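DNA polymerase (Bacillus phage phi29, PDB 2PY5) replicates the phage genome by protein-primed, highly processive strand-displacement synthesis and proofreads the new strand with a 3'-5' exonuclease that depends on magnesium. Local coordinates at residues C11-T16 / C22-Y27; Y38-S43 / A164-D169; Y449-Y454 / H461-E466. The protein carries 2 engineered substitutions. One frame throughout, in Å; residues are numbered along the deposited sequence.

Contact 1: C11-T16 / C22-Y27; sequences CAFETT and CRVWAY. Engineered in segment 11-16: Ala12 (natural residue Asp). With nucleotides of chain A.
Glu14 and Trp25 meet across a classic beta bulge in the antiparallel hairpin that opens the 3'-5' exonuclease domain. Trp25 N and Ala26 N both donate to Glu14 O, reaching it from the same face of its carbonyl plane, and Glu14 N returns a bond to Ala26 O.

In the side chain of Glu14, a residue essential for exonucleolysis, CB lies over the indole, 3.7 Å from the centroid of the six-membered ring of Trp25, and also touches Ala26 CB. CG still skirts the rim of the ring at Trp25 CZ2. There the chain bends (chi2 -65°) and swings the carboxylate off the tryptophan to the DNA, where OE1 accepts a 2.7 Å hydrogen bond from O3' of DT7 of chain A.

On the other face of the sheet, Val24 CG2 sits over one face of the Phe13 ring, 4.0 Å from its centroid, while Tyr27 CB lies at the ring edge. Next to the turn of the hairpin, Thr16 N donates to Arg23 O and Arg23 N donates to Thr16 OG1, which is also hydrogen-bonded to the backbone O of Asp21. Ala12 is an engineered replacement of the natural aspartate.

The same O3' has further partners: Thr15 N donates to O3' of DT7 of chain A at 3.0 Å, and a water bonded to that O3' gives a hydrogen to Thr15 O and accepts one from Trp25 NE1 at 2.9 Å.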
# COMPACT_ATOMS: atom_id res chain seq x y z
N CYS F 11 19.07 -0.58 -11.22
CA CYS F 11 19.00 -1.34 -12.48
C CYS F 11 17.63 -1.30 -13.13
O CYS F 11 16.63 -1.08 -12.48
CB CYS F 11 19.35 -2.79 -12.18
SG CYS F 11 20.99 -3.05 -11.46
N ALA F 12 17.58 -1.54 -14.44
CA ALA F 12 16.31 -1.66 -15.15
C ALA F 12 16.49 -2.52 -16.39
O ALA F 12 17.59 -2.61 -16.94
CB ALA F 12 15.79 -0.30 -15.56
N PHE F 13 15.39 -3.15 -16.80
CA PHE F 13 15.31 -3.82 -18.10
C PHE F 13 14.22 -3.20 -18.96
O PHE F 13 13.19 -2.74 -18.45
CB PHE F 13 14.91 -5.28 -17.95
CG PHE F 13 15.90 -6.17 -17.22
CD1 PHE F 13 15.42 -7.24 -16.49
CD2 PHE F 13 17.27 -5.97 -17.30
CE1 PHE F 13 16.27 -8.11 -15.87
CE2 PHE F 13 18.13 -6.83 -16.66
CZ PHE F 13 17.63 -7.91 -15.93
N GLU F 14 14.43 -3.19 -20.28
CA GLU F 14 13.35 -3.03 -21.24
C GLU F 14 13.17 -4.38 -21.90
O GLU F 14 14.15 -5.08 -22.19
CB GLU F 14 13.63 -1.94 -22.27
CG GLU F 14 14.00 -0.59 -21.69
CD GLU F 14 12.88 0.09 -20.89
OE1 GLU F 14 11.69 -0.29 -21.01
OE2 GLU F 14 13.21 1.03 -20.14
N THR F 15 11.91 -4.76 -22.14
CA THR F 15 11.61 -6.12 -22.54
C THR F 15 10.64 -6.16 -23.72
O THR F 15 9.88 -5.23 -23.95
CB THR F 15 11.00 -6.90 -21.35
OG1 THR F 15 9.78 -6.27 -20.96
CG2 THR F 15 11.96 -6.91 -20.15
N THR F 16 10.70 -7.24 -24.50
CA THR F 16 9.77 -7.42 -25.59
C THR F 16 8.42 -7.87 -25.04
O THR F 16 8.32 -8.35 -23.91
CB THR F 16 10.30 -8.43 -26.61
OG1 THR F 16 10.44 -9.71 -26.01
CG2 THR F 16 11.64 -7.97 -27.15
N CYS F 22 9.52 -13.43 -25.58
CA CYS F 22 9.65 -12.56 -24.43
C CYS F 22 11.09 -12.58 -23.93
O CYS F 22 11.59 -13.62 -23.48
CB CYS F 22 8.70 -13.03 -23.34
SG CYS F 22 8.78 -12.14 -21.81
N ARG F 23 11.74 -11.42 -24.01
CA ARG F 23 13.14 -11.31 -23.64
C ARG F 23 13.53 -9.87 -23.35
O ARG F 23 12.88 -8.94 -23.77
CB ARG F 23 14.01 -11.87 -24.76
CG ARG F 23 13.77 -11.26 -26.09
CD ARG F 23 14.53 -11.94 -27.24
NE ARG F 23 13.80 -11.65 -28.47
CZ ARG F 23 13.82 -10.50 -29.13
NH1 ARG F 23 14.58 -9.48 -28.76
NH2 ARG F 23 13.04 -10.35 -30.18
N VAL F 24 14.62 -9.72 -22.62
CA VAL F 24 15.24 -8.41 -22.39
C VAL F 24 15.88 -7.90 -23.69
O VAL F 24 16.64 -8.64 -24.33
CB VAL F 24 16.30 -8.52 -21.26
CG1 VAL F 24 17.13 -7.24 -21.13
CG2 VAL F 24 15.62 -8.86 -19.94
N TRP F 25 15.54 -6.68 -24.10
CA TRP F 25 16.23 -6.03 -25.22
C TRP F 25 17.17 -4.90 -24.78
O TRP F 25 17.99 -4.45 -25.56
CB TRP F 25 15.27 -5.56 -26.32
CG TRP F 25 14.30 -4.46 -25.94
CD1 TRP F 25 13.01 -4.62 -25.56
CD2 TRP F 25 14.54 -3.05 -25.95
NE1 TRP F 25 12.41 -3.41 -25.36
CE2 TRP F 25 13.33 -2.42 -25.58
CE3 TRP F 25 15.65 -2.24 -26.27
CZ2 TRP F 25 13.21 -1.03 -25.48
CZ3 TRP F 25 15.52 -0.86 -26.18
CH2 TRP F 25 14.31 -0.27 -25.79
N ALA F 26 17.03 -4.46 -23.53
CA ALA F 26 17.97 -3.50 -22.95
C ALA F 26 18.08 -3.68 -21.45
O ALA F 26 17.12 -4.06 -20.79
CB ALA F 26 17.54 -2.07 -23.26
N TYR F 27 19.29 -3.45 -20.92
CA TYR F 27 19.50 -3.34 -19.49
C TYR F 27 20.24 -2.04 -19.20
O TYR F 27 20.94 -1.50 -20.07
CB TYR F 27 20.33 -4.51 -18.94
CG TYR F 27 21.81 -4.47 -19.32
CD1 TYR F 27 22.72 -3.68 -18.61
CD2 TYR F 27 22.30 -5.22 -20.39
CE1 TYR F 27 24.08 -3.65 -18.95
CE2 TYR F 27 23.65 -5.19 -20.72
CZ TYR F 27 24.54 -4.40 -20.00
OH TYR F 27 25.88 -4.36 -20.34
P DT A 7 8.86 0.06 -17.28
OP1 DT A 7 10.20 0.65 -17.43
OP2 DT A 7 7.66 0.91 -17.37
O5' DT A 7 8.63 -1.09 -18.37
C5' DT A 7 9.54 -2.18 -18.50
C4' DT A 7 9.05 -3.06 -19.64
O4' DT A 7 7.71 -3.52 -19.34
C3' DT A 7 8.93 -2.38 -21.00
O3' DT A 7 10.16 -2.38 -21.73
C2' DT A 7 7.91 -3.30 -21.68
C1' DT A 7 6.98 -3.68 -20.54
N1 DT A 7 5.72 -2.86 -20.47
C2 DT A 7 4.66 -3.26 -21.25
O2 DT A 7 4.71 -4.23 -21.99
N3 DT A 7 3.54 -2.49 -21.14
C4 DT A 7 3.37 -1.38 -20.34
O4 DT A 7 2.30 -0.76 -20.32
C5 DT A 7 4.51 -1.01 -19.55
C7 DT A 7 4.44 0.18 -18.64
C6 DT A 7 5.63 -1.76 -19.64
O HOH W 1 9.81 -2.32 -24.58

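Contact 2: Y38-S43 / A164-D169; sequences YKIGNS and AYIKND. With EDO (1,2-ethanediol), chain P.
Strand 38-41, at one edge of the mixed exonuclease sheet, runs beside helix 164-169 with axes 9.5 Å apart at closest approach and N-to-C directions 139° apart, a strand-on-helix packing without backbone hydrogen bonds between the two.

Tyr38 and Ile40, alternate residues of the strand, both point their side chains toward the helix. The Lys167 side chain leaves the helix with CG anti to the backbone N (chi1 -167°) and stays extended to its tip, so that it passes over the Tyr38 ring, the two side chains crossing at about a right angle. Its CE rests over one face of that ring, displaced toward the rim and 3.9 Å from the centroid, a CH-pi contact. Beyond it, Lys167 NZ gives a weak hydrogen bond of 3.2 Å to Tyr38 OH, whose stronger polar partner is the hydroxyl of Tyr163 on the same helix.

Deeper in the interface Ile40 sends CD1 against the helix backbone, 3.7 Å from Lys167 N and 3.8 Å from Lys167 CB. Its CG1 meets CG2 of Ile166 at 4.0 Å. Ile166 in turn packs on Ala26 of the adjacent strand 24-31 and Glu14 of strand 8-15 beyond it, and the helix continues to Asp169, a magnesium ligand of the exonuclease site. At the far end of the strand segment, Ser43 OG caps helix 44-54 by accepting from Glu46 N.

The contact is thus graded from aliphatic packing at Ile166 to the partly exposed pair of Tyr38 and Lys167, where the one polar link is weak, so the lysine nitrogen probably keeps some freedom.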
# COMPACT_ATOMS: atom_id res chain seq x y z
N TYR F 38 28.03 3.81 -14.85
CA TYR F 38 26.81 3.22 -15.37
C TYR F 38 27.07 2.54 -16.70
O TYR F 38 28.06 2.82 -17.37
CB TYR F 38 25.72 4.30 -15.49
CG TYR F 38 25.80 5.11 -16.76
CD1 TYR F 38 25.03 4.77 -17.86
CD2 TYR F 38 26.66 6.17 -16.86
CE1 TYR F 38 25.09 5.47 -19.01
CE2 TYR F 38 26.74 6.90 -18.04
CZ TYR F 38 25.95 6.53 -19.11
OH TYR F 38 26.02 7.24 -20.30
N LYS F 39 26.18 1.63 -17.07
CA LYS F 39 26.27 0.97 -18.35
C LYS F 39 24.88 0.57 -18.84
O LYS F 39 24.05 0.10 -18.06
CB LYS F 39 27.17 -0.25 -18.27
CG LYS F 39 27.41 -0.89 -19.65
CD LYS F 39 28.62 -1.80 -19.73
CE LYS F 39 28.73 -2.47 -21.11
NZ LYS F 39 29.17 -1.54 -22.21
N ILE F 40 24.65 0.79 -20.13
CA ILE F 40 23.45 0.33 -20.80
C ILE F 40 23.86 -0.56 -21.97
O ILE F 40 24.76 -0.22 -22.74
CB ILE F 40 22.60 1.52 -21.28
CG1 ILE F 40 22.03 2.27 -20.06
CG2 ILE F 40 21.48 1.08 -22.22
CD1 ILE F 40 21.58 3.67 -20.36
N GLY F 41 23.19 -1.71 -22.09
CA GLY F 41 23.50 -2.69 -23.14
C GLY F 41 22.26 -3.42 -23.60
O GLY F 41 21.17 -3.20 -23.06
N ASN F 42 22.43 -4.32 -24.56
CA ASN F 42 21.30 -4.99 -25.19
C ASN F 42 21.31 -6.51 -25.03
O ASN F 42 20.67 -7.22 -25.79
CB ASN F 42 21.18 -4.57 -26.66
CG ASN F 42 22.26 -5.18 -27.54
OD1 ASN F 42 23.20 -5.82 -27.05
ND2 ASN F 42 22.14 -5.00 -28.87
N SER F 43 22.03 -7.00 -24.02
CA SER F 43 22.18 -8.44 -23.79
C SER F 43 22.00 -8.81 -22.33
O SER F 43 22.76 -8.36 -21.50
CB SER F 43 23.57 -8.88 -24.24
OG SER F 43 23.87 -10.20 -23.83
N ALA F 164 18.59 7.24 -23.52
CA ALA F 164 18.34 8.36 -22.61
C ALA F 164 17.21 8.05 -21.63
O ALA F 164 17.30 8.40 -20.45
CB ALA F 164 18.02 9.62 -23.42
N TYR F 165 16.15 7.40 -22.11
CA TYR F 165 15.04 7.01 -21.24
C TYR F 165 15.50 6.01 -20.17
O TYR F 165 15.13 6.11 -19.00
CB TYR F 165 13.90 6.37 -22.04
CG TYR F 165 12.88 7.33 -22.60
CD1 TYR F 165 12.21 8.23 -21.79
CD2 TYR F 165 12.55 7.29 -23.96
CE1 TYR F 165 11.26 9.11 -22.31
CE2 TYR F 165 11.60 8.15 -24.49
CZ TYR F 165 10.96 9.06 -23.66
OH TYR F 165 10.02 9.92 -24.19
N ILE F 166 16.29 5.02 -20.58
CA ILE F 166 16.77 3.99 -19.68
C ILE F 166 17.70 4.61 -18.62
O ILE F 166 17.58 4.33 -17.43
CB ILE F 166 17.49 2.85 -20.46
CG1 ILE F 166 16.50 2.14 -21.40
CG2 ILE F 166 18.13 1.84 -19.47
CD1 ILE F 166 17.18 1.33 -22.53
N LYS F 167 18.61 5.46 -19.07
CA LYS F 167 19.52 6.15 -18.17
C LYS F 167 18.75 7.02 -17.16
O LYS F 167 19.10 7.07 -15.98
CB LYS F 167 20.48 7.04 -18.97
CG LYS F 167 21.64 7.54 -18.15
CD LYS F 167 22.55 8.39 -18.97
CE LYS F 167 23.66 8.97 -18.12
NZ LYS F 167 24.59 9.79 -18.93
N ASN F 168 17.71 7.68 -17.63
CA ASN F 168 16.89 8.53 -16.75
C ASN F 168 16.16 7.68 -15.72
O ASN F 168 16.13 8.03 -14.52
CB ASN F 168 15.89 9.34 -17.59
CG ASN F 168 15.01 10.24 -16.74
OD1 ASN F 168 13.79 10.26 -16.90
ND2 ASN F 168 15.64 11.01 -15.85
N ASP F 169 15.57 6.57 -16.16
CA ASP F 169 14.87 5.67 -15.23
C ASP F 169 15.77 5.18 -14.11
O ASP F 169 15.39 5.25 -12.94
CB ASP F 169 14.31 4.44 -15.95
CG ASP F 169 13.04 4.73 -16.71
OD1 ASP F 169 12.55 5.87 -16.67
OD2 ASP F 169 12.53 3.78 -17.35
C1 EDO P . 26.20 -12.47 -25.03
O1 EDO P . 26.27 -11.04 -24.91
C2 EDO P . 24.88 -12.89 -25.68
O2 EDO P . 24.80 -14.32 -25.77

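Contact 3: Y449-Y454 / H461-E466; sequences YDRIIY and HLTGTE
Arg451 reaches across the hairpin formed by strands 452-456 and 459-463 to bind two carbonyl oxygens of the returning chain. Its side chain turns at chi3 (60°), which brings the guanidinium beside the end of strand 459-463 and the loop after it. NE and NH2 approach Thr463 O side-on, both at 2.8 Å, while NH1 and NH2 hold Glu466 O end-on at 3.0 and 2.9 Å. Both oxygens lie close to the guanidinium plane, and Leu462 CD1 lies over one of its faces.

His461 stands beside Tyr454, the first residue of the YCDTD motif of the polymerase palm. The edge of the tyrosine ring meets the imidazole face in a T-shaped stack, with planes at 81° and CD2 of Tyr454 over the centre of the His461 ring. Outside the pair, His461 ND1 bonds to Tyr494 OH and Tyr454 OH to Lys498 N. Ile453 and Tyr454 both face His461 in a classic beta bulge, Ile453 N donating to His461 O at 2.9 Å and Tyr454 N more weakly.

Leu462 packs CD2 against Ile452 CD1 at 3.7 Å.

Four hydrogen bonds from one guanidinium should fix both its rotation and the path of the chain from Thr463 to Glu466, probably with its positive charge polarising the two carbonyls.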
# COMPACT_ATOMS: atom_id res chain seq x y z
N TYR F 449 -25.70 12.13 8.30
CA TYR F 449 -26.44 11.10 7.57
C TYR F 449 -27.36 11.63 6.48
O TYR F 449 -27.50 10.99 5.44
CB TYR F 449 -27.24 10.22 8.54
CG TYR F 449 -27.92 9.05 7.87
CD1 TYR F 449 -27.20 7.91 7.52
CD2 TYR F 449 -29.27 9.09 7.57
CE1 TYR F 449 -27.80 6.83 6.90
CE2 TYR F 449 -29.89 8.00 6.95
CZ TYR F 449 -29.14 6.88 6.61
OH TYR F 449 -29.75 5.81 5.99
N ASP F 450 -27.98 12.78 6.72
CA ASP F 450 -28.92 13.36 5.75
C ASP F 450 -28.28 13.81 4.43
O ASP F 450 -28.98 14.03 3.44
CB ASP F 450 -29.74 14.52 6.37
CG ASP F 450 -28.86 15.66 6.92
OD1 ASP F 450 -29.45 16.64 7.44
OD2 ASP F 450 -27.63 15.60 6.88
N ARG F 451 -26.95 13.93 4.43
CA ARG F 451 -26.20 14.43 3.27
C ARG F 451 -25.11 13.47 2.80
O ARG F 451 -24.47 13.73 1.81
CB ARG F 451 -25.57 15.78 3.63
CG ARG F 451 -26.61 16.89 3.85
CD ARG F 451 -25.95 18.15 4.41
NE ARG F 451 -24.93 18.68 3.51
CZ ARG F 451 -24.17 19.74 3.76
NH1 ARG F 451 -24.30 20.40 4.91
NH2 ARG F 451 -23.27 20.14 2.87
N ILE F 452 -24.92 12.35 3.50
CA ILE F 452 -23.79 11.47 3.20
C ILE F 452 -23.97 10.71 1.89
O ILE F 452 -24.98 10.03 1.67
CB ILE F 452 -23.49 10.49 4.36
CG1 ILE F 452 -22.15 9.78 4.15
CG2 ILE F 452 -24.64 9.44 4.54
CD1 ILE F 452 -20.92 10.70 4.22
N ILE F 453 -22.97 10.85 1.02
CA ILE F 453 -22.92 10.12 -0.25
C ILE F 453 -22.01 8.90 -0.15
O ILE F 453 -22.39 7.79 -0.54
CB ILE F 453 -22.35 11.01 -1.39
CG1 ILE F 453 -23.18 12.28 -1.59
CG2 ILE F 453 -22.31 10.22 -2.72
CD1 ILE F 453 -22.44 13.36 -2.45
N TYR F 454 -20.80 9.12 0.37
CA TYR F 454 -19.69 8.18 0.18
C TYR F 454 -18.63 8.39 1.23
O TYR F 454 -18.35 9.53 1.58
CB TYR F 454 -19.10 8.43 -1.22
CG TYR F 454 -17.91 7.61 -1.62
CD1 TYR F 454 -18.03 6.27 -1.90
CD2 TYR F 454 -16.64 8.17 -1.69
CE1 TYR F 454 -16.93 5.49 -2.27
CE2 TYR F 454 -15.54 7.41 -2.08
CZ TYR F 454 -15.69 6.08 -2.36
OH TYR F 454 -14.60 5.31 -2.72
N HIS F 461 -17.88 12.35 1.69
CA HIS F 461 -18.39 13.15 0.58
C HIS F 461 -19.86 13.42 0.88
O HIS F 461 -20.61 12.46 1.12
CB HIS F 461 -18.31 12.37 -0.73
CG HIS F 461 -16.92 11.99 -1.15
ND1 HIS F 461 -16.55 11.89 -2.47
CD2 HIS F 461 -15.82 11.65 -0.43
CE1 HIS F 461 -15.29 11.52 -2.55
NE2 HIS F 461 -14.82 11.37 -1.33
N LEU F 462 -20.26 14.69 0.83
CA LEU F 462 -21.62 15.12 1.17
C LEU F 462 -22.27 15.85 -0.00
O LEU F 462 -21.59 16.53 -0.77
CB LEU F 462 -21.59 16.11 2.34
CG LEU F 462 -20.89 15.72 3.65
CD1 LEU F 462 -21.11 16.83 4.68
CD2 LEU F 462 -21.38 14.39 4.16
N THR F 463 -23.60 15.77 -0.09
CA THR F 463 -24.34 16.69 -0.94
C THR F 463 -24.31 18.10 -0.32
O THR F 463 -24.08 18.27 0.88
CB THR F 463 -25.81 16.26 -1.11
OG1 THR F 463 -26.44 16.19 0.17
CG2 THR F 463 -25.91 14.89 -1.79
N GLY F 464 -24.50 19.12 -1.15
CA GLY F 464 -24.47 20.51 -0.67
C GLY F 464 -23.08 21.08 -0.47
O GLY F 464 -22.09 20.35 -0.46
N THR F 465 -23.01 22.40 -0.27
CA THR F 465 -21.71 23.08 -0.24
C THR F 465 -21.40 23.83 1.08
O THR F 465 -20.34 24.42 1.19
CB THR F 465 -21.60 24.06 -1.41
OG1 THR F 465 -22.54 25.12 -1.23
CG2 THR F 465 -21.86 23.35 -2.73
N GLU F 466 -22.31 23.78 2.06
CA GLU F 466 -22.06 24.40 3.37
C GLU F 466 -21.57 23.39 4.39
O GLU F 466 -22.04 22.25 4.43
CB GLU F 466 -23.33 25.08 3.88
CG GLU F 466 -23.89 26.15 2.95
CD GLU F 466 -22.98 27.38 2.80
OE1 GLU F 466 -23.27 28.21 1.90
OE2 GLU F 466 -22.00 27.52 3.55
O HOH W 2 -28.81 14.88 0.35

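In the fold
From the N terminus, contact 1 closes a short loop of five residues between strands 8-15 and 24-31. The chain goes straight on to strand 38-41, which pairs with strand 24-31 through Tyr27 N and Gly41 O, so contact 2 adjoins contact 1, their centres about 10 Å apart. Contact 2 then closes a much longer loop, of 120 residues, bringing helix 160-182 back to this sheet and setting Asp169 near Glu14 of contact 1. Contact 3 closes another short hairpin, in the polymerase region on the opposite side of the chain's centre, about 49 Å from the centre of contact 1. The three follow in series, neither nested nor crossed.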